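PDB 2GU1: peptidoglycan DD-endopeptidase ShyB from Vibrio cholerae, which cleaves, as a zinc-dependent endopeptidase, the peptide cross-links between adjacent peptidoglycan strands, probably so that new glycans can be inserted as the cell wall expands. Local coordinates for residues Ser114-Gly119 / Ser123-Ile128; Thr129-Asp134 / Lys168-Lys173; Ser180-Glu185 / Tyr190-Asn195; Arg257-Pro260 / Asn264-Val267. All coordinates share one frame; numbering follows the deposited sequence.

Contact 1 of 4, residues Ser114-Gly119 / Ser123-Ile128; sequences SARRVG and SQVANI
In the helical hairpin made by the consecutive helices 111-117 and 122-132, the first helix meets the second chiefly through Ala115, Arg116 and Val125. One methyl, Val125 CG2, carries the apolar contact: it lies 3.9 Å from Ala115 CB and also 3.9 Å from Arg116 CD. Val125 sets its other methyl, CG1, opposite the backbone N (chi1 174°), which leaves CG2 beside that nitrogen and directed at the first helix. The Arg116 chain folds at chi2 and chi3 and crosses the valine at about a right angle, laying its methylene carbon on the methyl. Helix 111-117 is closed by a Schellman motif, in which Gly119, with positive phi, leaves the helical path and its N bonds to Arg116 O. The carbonyl of Gly119 reaches the second helix through water 1, which donates to Gly119 O at 2.8 Å and to Gln124 OE1 at 2.6 Å. Gln124 OE1 also accepts from Thr121 N in the connection between the helices, so two donors grip this oxygen. The chemistry is thus divided: a small aliphatic contact sits beside a hydrated polar side, where a single water joins the residue that closes one helix to the first turn of the next.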
loop_
_atom_site.group_PDB
_atom_site.type_symbol
_atom_site.label_atom_id
_atom_site.label_comp_id
_atom_site.label_asym_id
_atom_site.label_seq_id
_atom_site.Cartn_x
_atom_site.Cartn_y
_atom_site.Cartn_z
ATOM N N SER A 114 -11.619 -24.190 8.230
ATOM C CA SER A 114 -12.823 -24.247 7.413
ATOM C C SER A 114 -12.853 -23.131 6.367
ATOM O O SER A 114 -13.346 -23.325 5.255
ATOM C CB SER A 114 -14.059 -24.149 8.308
ATOM O OG SER A 114 -15.247 -24.220 7.544
ATOM N N ALA A 115 -12.324 -21.965 6.733
ATOM C CA ALA A 115 -12.281 -20.812 5.835
ATOM C C ALA A 115 -11.310 -21.074 4.684
ATOM O O ALA A 115 -11.595 -20.749 3.526
ATOM C CB ALA A 115 -11.856 -19.558 6.608
ATOM N N ARG A 116 -10.160 -21.659 5.010
ATOM C CA ARG A 116 -9.157 -21.976 4.001
ATOM C C ARG A 116 -9.680 -23.072 3.071
ATOM O O ARG A 116 -9.485 -23.016 1.856
ATOM C CB ARG A 116 -7.849 -22.437 4.665
ATOM C CG ARG A 116 -7.054 -21.338 5.377
ATOM C CD ARG A 116 -6.641 -20.226 4.420
ATOM N NE ARG A 116 -5.908 -20.732 3.260
ATOM C CZ ARG A 116 -4.604 -20.989 3.250
ATOM N NH1 ARG A 116 -3.881 -20.783 4.337
ATOM N NH2 ARG A 116 -4.024 -21.463 2.155
ATOM N N ARG A 117 -10.356 -24.065 3.640
ATOM C CA ARG A 117 -10.889 -25.164 2.838
ATOM C C ARG A 117 -11.943 -24.722 1.827
ATOM O O ARG A 117 -12.095 -25.347 0.770
ATOM C CB ARG A 117 -11.470 -26.251 3.746
ATOM C CG ARG A 117 -10.419 -26.933 4.605
ATOM C CD ARG A 117 -10.938 -28.206 5.252
ATOM N NE ARG A 117 -9.880 -28.869 6.010
ATOM C CZ ARG A 117 -9.978 -30.083 6.542
ATOM N NH1 ARG A 117 -11.096 -30.786 6.402
ATOM N NH2 ARG A 117 -8.952 -30.596 7.209
ATOM N N VAL A 118 -12.662 -23.646 2.137
ATOM C CA VAL A 118 -13.698 -23.159 1.235
ATOM C C VAL A 118 -13.190 -22.140 0.206
ATOM O O VAL A 118 -13.969 -21.634 -0.604
ATOM C CB VAL A 118 -14.885 -22.545 2.023
ATOM C CG1 VAL A 118 -14.543 -21.135 2.492
ATOM C CG2 VAL A 118 -16.132 -22.543 1.159
ATOM N N GLY A 119 -11.898 -21.826 0.232
ATOM C CA GLY A 119 -11.370 -20.895 -0.755
ATOM C C GLY A 119 -10.718 -19.604 -0.289
ATOM O O GLY A 119 -10.003 -18.962 -1.055
ATOM N N SER A 123 -4.362 -14.364 4.071
ATOM C CA SER A 123 -4.517 -12.927 4.291
ATOM C C SER A 123 -5.984 -12.553 4.506
ATOM O O SER A 123 -6.296 -11.681 5.315
ATOM C CB SER A 123 -3.938 -12.137 3.111
ATOM O OG SER A 123 -4.585 -12.477 1.901
ATOM N N GLN A 124 -6.884 -13.211 3.784
ATOM C CA GLN A 124 -8.306 -12.933 3.947
ATOM C C GLN A 124 -8.750 -13.389 5.333
ATOM O O GLN A 124 -9.523 -12.700 5.997
ATOM C CB GLN A 124 -9.126 -13.638 2.854
ATOM C CG GLN A 124 -8.898 -13.029 1.472
ATOM C CD GLN A 124 -9.654 -13.733 0.357
ATOM O OE1 GLN A 124 -9.567 -14.952 0.201
ATOM N NE2 GLN A 124 -10.388 -12.958 -0.439
ATOM N N VAL A 125 -8.246 -14.539 5.773
ATOM C CA VAL A 125 -8.590 -15.059 7.093
ATOM C C VAL A 125 -8.056 -14.104 8.160
ATOM O O VAL A 125 -8.735 -13.818 9.151
ATOM C CB VAL A 125 -7.987 -16.463 7.319
ATOM C CG1 VAL A 125 -8.231 -16.925 8.761
ATOM C CG2 VAL A 125 -8.600 -17.446 6.334
ATOM N N ALA A 126 -6.840 -13.606 7.949
ATOM C CA ALA A 126 -6.230 -12.669 8.885
ATOM C C ALA A 126 -7.072 -11.392 8.951
ATOM O O ALA A 126 -7.371 -10.892 10.034
ATOM C CB ALA A 126 -4.818 -12.340 8.445
ATOM N N ASN A 127 -7.457 -10.872 7.790
ATOM C CA ASN A 127 -8.271 -9.658 7.733
ATOM C C ASN A 127 -9.567 -9.884 8.509
ATOM O O ASN A 127 -9.988 -9.043 9.304
ATOM C CB ASN A 127 -8.577 -9.289 6.270
ATOM C CG ASN A 127 -9.340 -7.974 6.137
ATOM O OD1 ASN A 127 -9.341 -7.143 7.052
ATOM N ND2 ASN A 127 -9.980 -7.771 4.986
ATOM N N ILE A 128 -10.188 -11.036 8.287
ATOM C CA ILE A 128 -11.434 -11.372 8.970
ATOM C C ILE A 128 -11.269 -11.449 10.489
ATOM O O ILE A 128 -12.036 -10.830 11.234
ATOM C CB ILE A 128 -12.006 -12.713 8.450
ATOM C CG1 ILE A 128 -12.445 -12.555 6.990
ATOM C CG2 ILE A 128 -13.186 -13.150 9.312
ATOM C CD1 ILE A 128 -12.887 -13.846 6.319
HETATM O O HOH W 1 -9.912 -16.306 -1.976
#

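Contact 2 of 4, residues Thr129-Asp134 / Lys168-Lys173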
loop_
_atom_site.group_PDB
_atom_site.type_symbol
_atom_site.label_atom_id
_atom_site.label_comp_id
_atom_site.label_asym_id
_atom_site.label_seq_id
_atom_site.Cartn_x
_atom_site.Cartn_y
_atom_site.Cartn_z
ATOM N N THR A 129 -10.277 -12.204 10.955
ATOM C CA THR A 129 -10.069 -12.329 12.394
ATOM C C THR A 129 -9.716 -10.978 13.013
ATOM O O THR A 129 -10.096 -10.693 14.148
ATOM C CB THR A 129 -8.969 -13.374 12.729
ATOM O OG1 THR A 129 -7.767 -13.066 12.018
ATOM C CG2 THR A 129 -9.435 -14.770 12.345
ATOM N N GLN A 130 -9.008 -10.146 12.254
ATOM C CA GLN A 130 -8.620 -8.813 12.718
ATOM C C GLN A 130 -9.861 -7.951 12.932
ATOM O O GLN A 130 -10.062 -7.390 14.003
ATOM C CB GLN A 130 -7.706 -8.142 11.689
ATOM C CG GLN A 130 -7.436 -6.668 11.954
ATOM C CD GLN A 130 -6.959 -5.928 10.705
ATOM O OE1 GLN A 130 -7.657 -5.887 9.683
ATOM N NE2 GLN A 130 -5.769 -5.335 10.784
ATOM N N VAL A 131 -10.696 -7.857 11.900
ATOM C CA VAL A 131 -11.919 -7.066 11.960
ATOM C C VAL A 131 -12.877 -7.505 13.065
ATOM O O VAL A 131 -13.421 -6.672 13.787
ATOM C CB VAL A 131 -12.681 -7.121 10.608
ATOM C CG1 VAL A 131 -14.085 -6.546 10.762
ATOM C CG2 VAL A 131 -11.904 -6.356 9.545
ATOM N N MET A 132 -13.077 -8.811 13.197
ATOM C CA MET A 132 -14.015 -9.345 14.184
ATOM C C MET A 132 -13.463 -9.654 15.581
ATOM O O MET A 132 -14.204 -10.149 16.432
ATOM C CB MET A 132 -14.659 -10.622 13.634
ATOM C CG MET A 132 -15.309 -10.479 12.261
ATOM S SD MET A 132 -16.615 -9.253 12.256
ATOM C CE MET A 132 -17.941 -10.171 12.938
ATOM N N LYS A 133 -12.193 -9.356 15.831
ATOM C CA LYS A 133 -11.591 -9.688 17.128
ATOM C C LYS A 133 -12.340 -9.264 18.396
ATOM O O LYS A 133 -12.347 -10.002 19.379
ATOM C CB LYS A 133 -10.150 -9.174 17.194
ATOM C CG LYS A 133 -10.000 -7.676 17.317
ATOM C CD LYS A 133 -8.569 -7.332 17.698
ATOM C CE LYS A 133 -8.374 -5.838 17.868
ATOM N NZ LYS A 133 -8.526 -5.119 16.578
ATOM N N ASP A 134 -12.969 -8.096 18.389
ATOM C CA ASP A 134 -13.694 -7.637 19.571
ATOM C C ASP A 134 -15.112 -8.192 19.665
ATOM O O ASP A 134 -15.682 -8.285 20.753
ATOM C CB ASP A 134 -13.741 -6.108 19.606
ATOM C CG ASP A 134 -12.362 -5.488 19.658
ATOM O OD1 ASP A 134 -11.558 -5.912 20.514
ATOM O OD2 ASP A 134 -12.081 -4.580 18.850
ATOM N N LYS A 168 -16.305 -7.496 1.396
ATOM C CA LYS A 168 -17.302 -6.455 1.594
ATOM C C LYS A 168 -18.201 -6.688 2.801
ATOM O O LYS A 168 -18.693 -5.736 3.407
ATOM C CB LYS A 168 -18.172 -6.308 0.333
ATOM C CG LYS A 168 -17.366 -6.098 -0.951
ATOM C CD LYS A 168 -16.163 -5.163 -0.728
ATOM C CE LYS A 168 -16.334 -3.796 -1.397
ATOM N NZ LYS A 168 -17.515 -3.030 -0.907
ATOM N N ALA A 169 -18.414 -7.949 3.150
ATOM C CA ALA A 169 -19.266 -8.279 4.277
ATOM C C ALA A 169 -18.809 -9.560 4.965
ATOM O O ALA A 169 -18.292 -10.480 4.328
ATOM C CB ALA A 169 -20.716 -8.423 3.811
ATOM N N ILE A 170 -19.027 -9.606 6.273
ATOM C CA ILE A 170 -18.636 -10.741 7.094
ATOM C C ILE A 170 -19.797 -11.037 8.035
ATOM O O ILE A 170 -20.263 -10.144 8.740
ATOM C CB ILE A 170 -17.385 -10.391 7.941
ATOM C CG1 ILE A 170 -16.203 -10.070 7.019
ATOM C CG2 ILE A 170 -17.050 -11.525 8.893
ATOM C CD1 ILE A 170 -14.966 -9.581 7.750
ATOM N N SER A 171 -20.283 -12.271 8.041
ATOM C CA SER A 171 -21.380 -12.602 8.942
ATOM C C SER A 171 -21.213 -13.999 9.514
ATOM O O SER A 171 -20.901 -14.944 8.791
ATOM C CB SER A 171 -22.725 -12.502 8.218
ATOM O OG SER A 171 -22.935 -13.631 7.392
ATOM N N PHE A 172 -21.416 -14.116 10.822
ATOM C CA PHE A 172 -21.302 -15.396 11.499
ATOM C C PHE A 172 -22.644 -15.803 12.095
ATOM O O PHE A 172 -23.294 -15.021 12.787
ATOM C CB PHE A 172 -20.255 -15.337 12.622
ATOM C CG PHE A 172 -18.830 -15.363 12.140
ATOM C CD1 PHE A 172 -18.214 -14.212 11.659
ATOM C CD2 PHE A 172 -18.099 -16.546 12.165
ATOM C CE1 PHE A 172 -16.888 -14.239 11.216
ATOM C CE2 PHE A 172 -16.773 -16.584 11.722
ATOM C CZ PHE A 172 -16.170 -15.427 11.245
ATOM N N LYS A 173 -23.061 -17.028 11.805
ATOM C CA LYS A 173 -24.307 -17.548 12.346
ATOM C C LYS A 173 -23.867 -18.323 13.586
ATOM O O LYS A 173 -23.481 -19.487 13.498
ATOM C CB LYS A 173 -24.974 -18.487 11.337
ATOM C CG LYS A 173 -24.851 -18.048 9.871
ATOM C CD LYS A 173 -25.235 -16.582 9.633
ATOM C CE LYS A 173 -26.705 -16.303 9.934
ATOM N NZ LYS A 173 -27.039 -16.459 11.381
#
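The side chains of Met132 and Ile170 pass alongside one another, running in opposing senses rather than meeting end to end. The methionine puts CG 3.9 Å from Ile170 CG2, and its sulfur follows, with Met132 SD 4.1 Å from the same Ile170 CG2. Bends at chi2 (-60°) and chi3 (-81°) curl the Met132 chain, so that both CG and SD lie against this one methyl branch. Ile170 divides its two branches between neighbouring helix residues: CG2, placed opposite the backbone N, takes the methionine, while the longer arm ends at CD1, 4.4 Å from Val131 CG1. Phe172, two residues along the strand and pointing to the same side, brings its ring up to the methionine at an oblique tilt, with Phe172 CE1 4.2 Å from Met132 CG. All four residues are buried, and the contact between the two segments is wholly apolar. It lies where the last turn of helix 122-132 rests on strand 160-173, the central strand of a five-stranded antiparallel sheet. Met132 reaches on to Val179 and Ala181 of the next strand, and Val131 and Ile170 both touch Phe189 of the outermost one. On the other flank Ile170 packs on Ile150 of strand 147-157. The Phe172 ring also meets Phe111 of helix 111-117 edge-to-face.

Contact 3 of 4, residues Ser180-Glu185 / Tyr190-Asn195; sequences SAFLAE and YDRAGN
Strands 179-183 and 189-191 form a beta hairpin at the edge of an antiparallel sheet, and the tight part of the contact is the hydrogen-bonded pair Phe182 with Tyr190. Phe182 N donates to Tyr190 O at 2.9 Å, in the plane of that carbonyl, and Tyr190 N returns a bond to Phe182 O, also at 2.9 Å but tilted 24° from the carbonyl plane. CA-H...O contacts continue the pairing, the closer one between Ala181 CA and Tyr190 O at 3.2 Å. Toward the hairpin loop, Ala184 CB presses obliquely on the Tyr190 ring, 3.5 Å from Tyr190 CD2. The phenol hydroxyl is hydrogen-bonded to Asp186 and Arg188 in that loop, which tethers the far end of the ring. The solvent side is looser. Exposed Arg192 bends at chi3 (73°) and swings its guanidinium back over the first strand, bringing Arg192 NH1 to the edge of the Phe182 ring, 3.8 Å from Phe182 CZ. Ring and guanidinium planes stand 83° apart, and Phe182 CE2 lies over one face of the guanidinium. Ser180 OG touches the same chain, 3.2 Å from Arg192 CG. Past the strand, Asp191 to Gly194 form a type I turn, closed by Gly194 N to Asp191 O. The Asp191 carboxylate secures the turn's exit by binding Asn195 twice: Asn195 N approaches OD1 from above the carboxylate plane, while Asn195 ND2 meets the syn lone pair of Asp191 OD2 at 3.1 Å.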
loop_
_atom_site.group_PDB
_atom_site.type_symbol
_atom_site.label_atom_id
_atom_site.label_comp_id
_atom_site.label_asym_id
_atom_site.label_seq_id
_atom_site.Cartn_x
_atom_site.Cartn_y
_atom_site.Cartn_z
ATOM N N SER A 180 -22.343 -9.645 12.470
ATOM C CA SER A 180 -22.098 -9.298 11.075
ATOM C C SER A 180 -21.489 -7.905 10.942
ATOM O O SER A 180 -21.818 -6.994 11.706
ATOM C CB SER A 180 -23.400 -9.390 10.269
ATOM O OG SER A 180 -24.347 -8.437 10.712
ATOM N N ALA A 181 -20.590 -7.750 9.976
ATOM C CA ALA A 181 -19.926 -6.477 9.738
ATOM C C ALA A 181 -19.902 -6.198 8.239
ATOM O O ALA A 181 -19.828 -7.125 7.428
ATOM C CB ALA A 181 -18.504 -6.511 10.289
ATOM N N PHE A 182 -19.952 -4.920 7.881
ATOM C CA PHE A 182 -19.970 -4.505 6.479
ATOM C C PHE A 182 -18.968 -3.390 6.233
ATOM O O PHE A 182 -18.806 -2.503 7.073
ATOM C CB PHE A 182 -21.371 -4.002 6.115
ATOM C CG PHE A 182 -22.463 -4.977 6.434
ATOM C CD1 PHE A 182 -22.775 -6.011 5.552
ATOM C CD2 PHE A 182 -23.192 -4.856 7.610
ATOM C CE1 PHE A 182 -23.792 -6.915 5.847
ATOM C CE2 PHE A 182 -24.211 -5.754 7.913
ATOM C CZ PHE A 182 -24.514 -6.784 7.026
ATOM N N LEU A 183 -18.296 -3.441 5.085
ATOM C CA LEU A 183 -17.309 -2.427 4.722
ATOM C C LEU A 183 -18.057 -1.178 4.258
ATOM O O LEU A 183 -18.821 -1.236 3.308
ATOM C CB LEU A 183 -16.411 -2.946 3.594
ATOM C CG LEU A 183 -15.303 -2.045 3.045
ATOM C CD1 LEU A 183 -14.391 -1.594 4.154
ATOM C CD2 LEU A 183 -14.504 -2.810 1.989
ATOM N N ALA A 184 -17.833 -0.061 4.942
ATOM C CA ALA A 184 -18.489 1.202 4.614
ATOM C C ALA A 184 -17.665 2.052 3.649
ATOM O O ALA A 184 -16.508 1.740 3.335
ATOM C CB ALA A 184 -18.760 1.998 5.894
ATOM N N GLU A 185 -18.284 3.142 3.211
ATOM C CA GLU A 185 -17.690 4.091 2.275
ATOM C C GLU A 185 -16.352 4.627 2.776
ATOM O O GLU A 185 -15.459 4.917 1.974
ATOM C CB GLU A 185 -18.673 5.250 2.043
ATOM C CG GLU A 185 -18.321 6.202 0.899
ATOM C CD GLU A 185 -17.162 7.121 1.228
ATOM O OE1 GLU A 185 -17.199 7.781 2.291
ATOM O OE2 GLU A 185 -16.212 7.188 0.419
ATOM N N TYR A 190 -18.278 -1.791 9.848
ATOM C CA TYR A 190 -19.228 -1.394 10.894
ATOM C C TYR A 190 -20.198 -2.541 11.154
ATOM O O TYR A 190 -20.437 -3.363 10.262
ATOM C CB TYR A 190 -20.055 -0.185 10.439
ATOM C CG TYR A 190 -19.285 1.113 10.358
ATOM C CD1 TYR A 190 -19.506 2.135 11.291
ATOM C CD2 TYR A 190 -18.352 1.332 9.349
ATOM C CE1 TYR A 190 -18.816 3.340 11.215
ATOM C CE2 TYR A 190 -17.649 2.540 9.259
ATOM C CZ TYR A 190 -17.890 3.538 10.197
ATOM O OH TYR A 190 -17.211 4.730 10.120
ATOM N N ASP A 191 -20.752 -2.613 12.363
ATOM C CA ASP A 191 -21.737 -3.649 12.635
ATOM C C ASP A 191 -23.084 -3.086 12.185
ATOM O O ASP A 191 -23.144 -1.948 11.712
ATOM C CB ASP A 191 -21.774 -4.058 14.120
ATOM C CG ASP A 191 -22.071 -2.902 15.062
ATOM O OD1 ASP A 191 -22.791 -1.955 14.682
ATOM O OD2 ASP A 191 -21.589 -2.969 16.214
ATOM N N ARG A 192 -24.156 -3.857 12.335
ATOM C CA ARG A 192 -25.475 -3.405 11.886
ATOM C C ARG A 192 -26.012 -2.164 12.580
ATOM O O ARG A 192 -26.856 -1.462 12.020
ATOM C CB ARG A 192 -26.506 -4.528 12.022
ATOM C CG ARG A 192 -26.074 -5.849 11.410
ATOM C CD ARG A 192 -27.226 -6.835 11.413
ATOM N NE ARG A 192 -28.216 -6.459 10.417
ATOM C CZ ARG A 192 -28.340 -7.043 9.229
ATOM N NH1 ARG A 192 -27.544 -8.046 8.889
ATOM N NH2 ARG A 192 -29.248 -6.605 8.375
ATOM N N ALA A 193 -25.532 -1.888 13.793
ATOM C CA ALA A 193 -25.999 -0.716 14.531
ATOM C C ALA A 193 -25.219 0.534 14.143
ATOM O O ALA A 193 -25.510 1.633 14.612
ATOM C CB ALA A 193 -25.891 -0.961 16.036
ATOM N N GLY A 194 -24.220 0.366 13.287
ATOM C CA GLY A 194 -23.438 1.511 12.863
ATOM C C GLY A 194 -22.205 1.767 13.714
ATOM O O GLY A 194 -21.611 2.832 13.635
ATOM N N ASN A 195 -21.818 0.807 14.545
ATOM C CA ASN A 195 -20.626 0.980 15.360
ATOM C C ASN A 195 -19.432 0.493 14.536
ATOM O O ASN A 195 -19.467 -0.605 13.992
ATOM C CB ASN A 195 -20.729 0.155 16.648
ATOM C CG ASN A 195 -21.954 0.505 17.469
ATOM O OD1 ASN A 195 -22.121 1.643 17.904
ATOM N ND2 ASN A 195 -22.821 -0.476 17.681
#

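Contact 4 of 4, residues Arg257-Pro260 / Asn264-Val267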
loop_
_atom_site.group_PDB
_atom_site.type_symbol
_atom_site.label_atom_id
_atom_site.label_comp_id
_atom_site.label_asym_id
_atom_site.label_seq_id
_atom_site.Cartn_x
_atom_site.Cartn_y
_atom_site.Cartn_z
ATOM N N ARG A 257 12.531 0.137 4.306
ATOM C CA ARG A 257 13.601 0.234 3.322
ATOM C C ARG A 257 14.468 1.480 3.378
ATOM O O ARG A 257 14.110 2.491 3.985
ATOM C CB ARG A 257 13.032 0.165 1.904
ATOM C CG ARG A 257 12.255 -1.083 1.575
ATOM C CD ARG A 257 12.189 -1.264 0.065
ATOM N NE ARG A 257 11.201 -2.265 -0.322
ATOM C CZ ARG A 257 11.176 -3.510 0.140
ATOM N NH1 ARG A 257 12.092 -3.916 1.012
ATOM N NH2 ARG A 257 10.230 -4.347 -0.267
ATOM N N LYS A 258 15.615 1.381 2.710
ATOM C CA LYS A 258 16.551 2.484 2.581
ATOM C C LYS A 258 16.582 2.735 1.075
ATOM O O LYS A 258 17.179 1.968 0.321
ATOM C CB LYS A 258 17.948 2.096 3.071
ATOM C CG LYS A 258 18.867 3.295 3.313
ATOM C CD LYS A 258 19.006 4.171 2.075
ATOM C CE LYS A 258 19.279 5.631 2.439
ATOM N NZ LYS A 258 19.323 6.520 1.237
ATOM N N HIS A 259 15.934 3.810 0.649
ATOM C CA HIS A 259 15.849 4.162 -0.760
ATOM C C HIS A 259 16.819 5.298 -1.084
ATOM O O HIS A 259 16.963 6.246 -0.312
ATOM C CB HIS A 259 14.403 4.562 -1.066
ATOM C CG HIS A 259 14.097 4.710 -2.523
ATOM N ND1 HIS A 259 14.475 5.813 -3.258
ATOM C CD2 HIS A 259 13.405 3.911 -3.370
ATOM C CE1 HIS A 259 14.024 5.690 -4.494
ATOM N NE2 HIS A 259 13.371 4.545 -4.588
ATOM N N PRO A 260 17.506 5.213 -2.233
ATOM C CA PRO A 260 18.466 6.249 -2.633
ATOM C C PRO A 260 17.871 7.655 -2.669
ATOM O O PRO A 260 18.560 8.640 -2.380
ATOM C CB PRO A 260 18.918 5.792 -4.024
ATOM C CG PRO A 260 18.728 4.299 -3.977
ATOM C CD PRO A 260 17.423 4.147 -3.248
ATOM N N ASN A 264 15.475 6.659 4.093
ATOM C CA ASN A 264 14.910 5.611 4.933
ATOM C C ASN A 264 13.400 5.835 4.987
ATOM O O ASN A 264 12.939 6.950 5.265
ATOM C CB ASN A 264 15.473 5.686 6.355
ATOM C CG ASN A 264 16.955 5.396 6.411
ATOM O OD1 ASN A 264 17.405 4.340 5.975
ATOM N ND2 ASN A 264 17.725 6.333 6.957
ATOM N N TYR A 265 12.619 4.796 4.705
ATOM C CA TYR A 265 11.180 4.972 4.758
ATOM C C TYR A 265 10.466 3.758 5.299
ATOM O O TYR A 265 11.014 2.646 5.348
ATOM C CB TYR A 265 10.623 5.420 3.386
ATOM C CG TYR A 265 10.398 4.345 2.344
ATOM C CD1 TYR A 265 9.186 3.658 2.272
ATOM C CD2 TYR A 265 11.371 4.069 1.386
ATOM C CE1 TYR A 265 8.941 2.725 1.256
ATOM C CE2 TYR A 265 11.138 3.139 0.366
ATOM C CZ TYR A 265 9.923 2.477 0.301
ATOM O OH TYR A 265 9.671 1.604 -0.745
ATOM N N LEU A 266 9.237 3.984 5.729
ATOM C CA LEU A 266 8.445 2.941 6.344
ATOM C C LEU A 266 7.028 2.985 5.790
ATOM O O LEU A 266 6.537 4.044 5.397
ATOM C CB LEU A 266 8.423 3.210 7.854
ATOM C CG LEU A 266 8.156 2.177 8.942
ATOM C CD1 LEU A 266 9.240 1.106 8.936
ATOM C CD2 LEU A 266 8.144 2.898 10.287
ATOM N N VAL A 267 6.371 1.834 5.774
ATOM C CA VAL A 267 4.995 1.754 5.311
ATOM C C VAL A 267 4.236 0.889 6.301
ATOM O O VAL A 267 4.687 -0.199 6.667
ATOM C CB VAL A 267 4.878 1.109 3.912
ATOM C CG1 VAL A 267 3.399 0.990 3.529
ATOM C CG2 VAL A 267 5.632 1.951 2.880
#
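Arg257 and Tyr265 face each other as an antiparallel hydrogen-bonded pair and send their side chains out on the same face of the sheet. Tyr265 N donates to Arg257 O at 2.8 Å, nearly in line with the carbonyl, and Arg257 N returns a 3.1 Å bond to Tyr265 O. The side chains run side by side in the same direction, with Arg257 CB 3.8 Å from Tyr265 CE2 and the guanidinium plane perpendicular to the phenol ring. Tyr265 holds CG between its backbone N and carbonyl carbon (chi1 81°), a torsion that leans the ring across the first strand. There its edge also meets His259, whose CB lies in the ring plane, 3.8 Å from Tyr265 CE2. On the other face, the non-hydrogen-bonded pair Lys258 and Asn264 meets, with Asn264 OD1 3.2 Å from Lys258 CG, and Lys258 NZ curls back to donate to His259 O.

The next shell holds several of these groups in place. Tyr265 OH is hydrogen-bonded to Asp46, which also forms a long, weak ion pair with Arg257. His259 ND1 accepts from the backbone of Tyr261 and Ala262 in the turn, and Asn264 ND2 donates to Leu281 O on the adjoining strand. Leu43 touches both His259 and Tyr265, so this face of the hairpin meets the LysM-like region. The Tyr265 side chain lies about 11 Å from the zinc ion and about 8 Å from the side chain of its ligand His313. The hairpin of strands 251-259 and 265-269 belongs to the antiparallel sheet of the M23 peptidase domain, near but not in the zinc site.

How the contacts relate
Contacts 1, 2 and 3 follow one another along the chain within the Csd3 second domain, and contact 4 comes last, in the M23 peptidase domain. Contacts 1 and 2, with centres about 11 Å apart, share helix 122-132 and touch where Ile128 packs on Ile170 and Phe172. Contacts 2 and 3, with centres about 10 Å apart, are joined through neighbouring strands 160-173 and 179-183 of one sheet. The first three thus form a continuous path from a helical pair, across the sheet, to its edge hairpin. Contact 4 lies on the opposite side of the chain's centre, its centre about 31 to 35 Å from theirs, in the domain that binds the catalytic zinc.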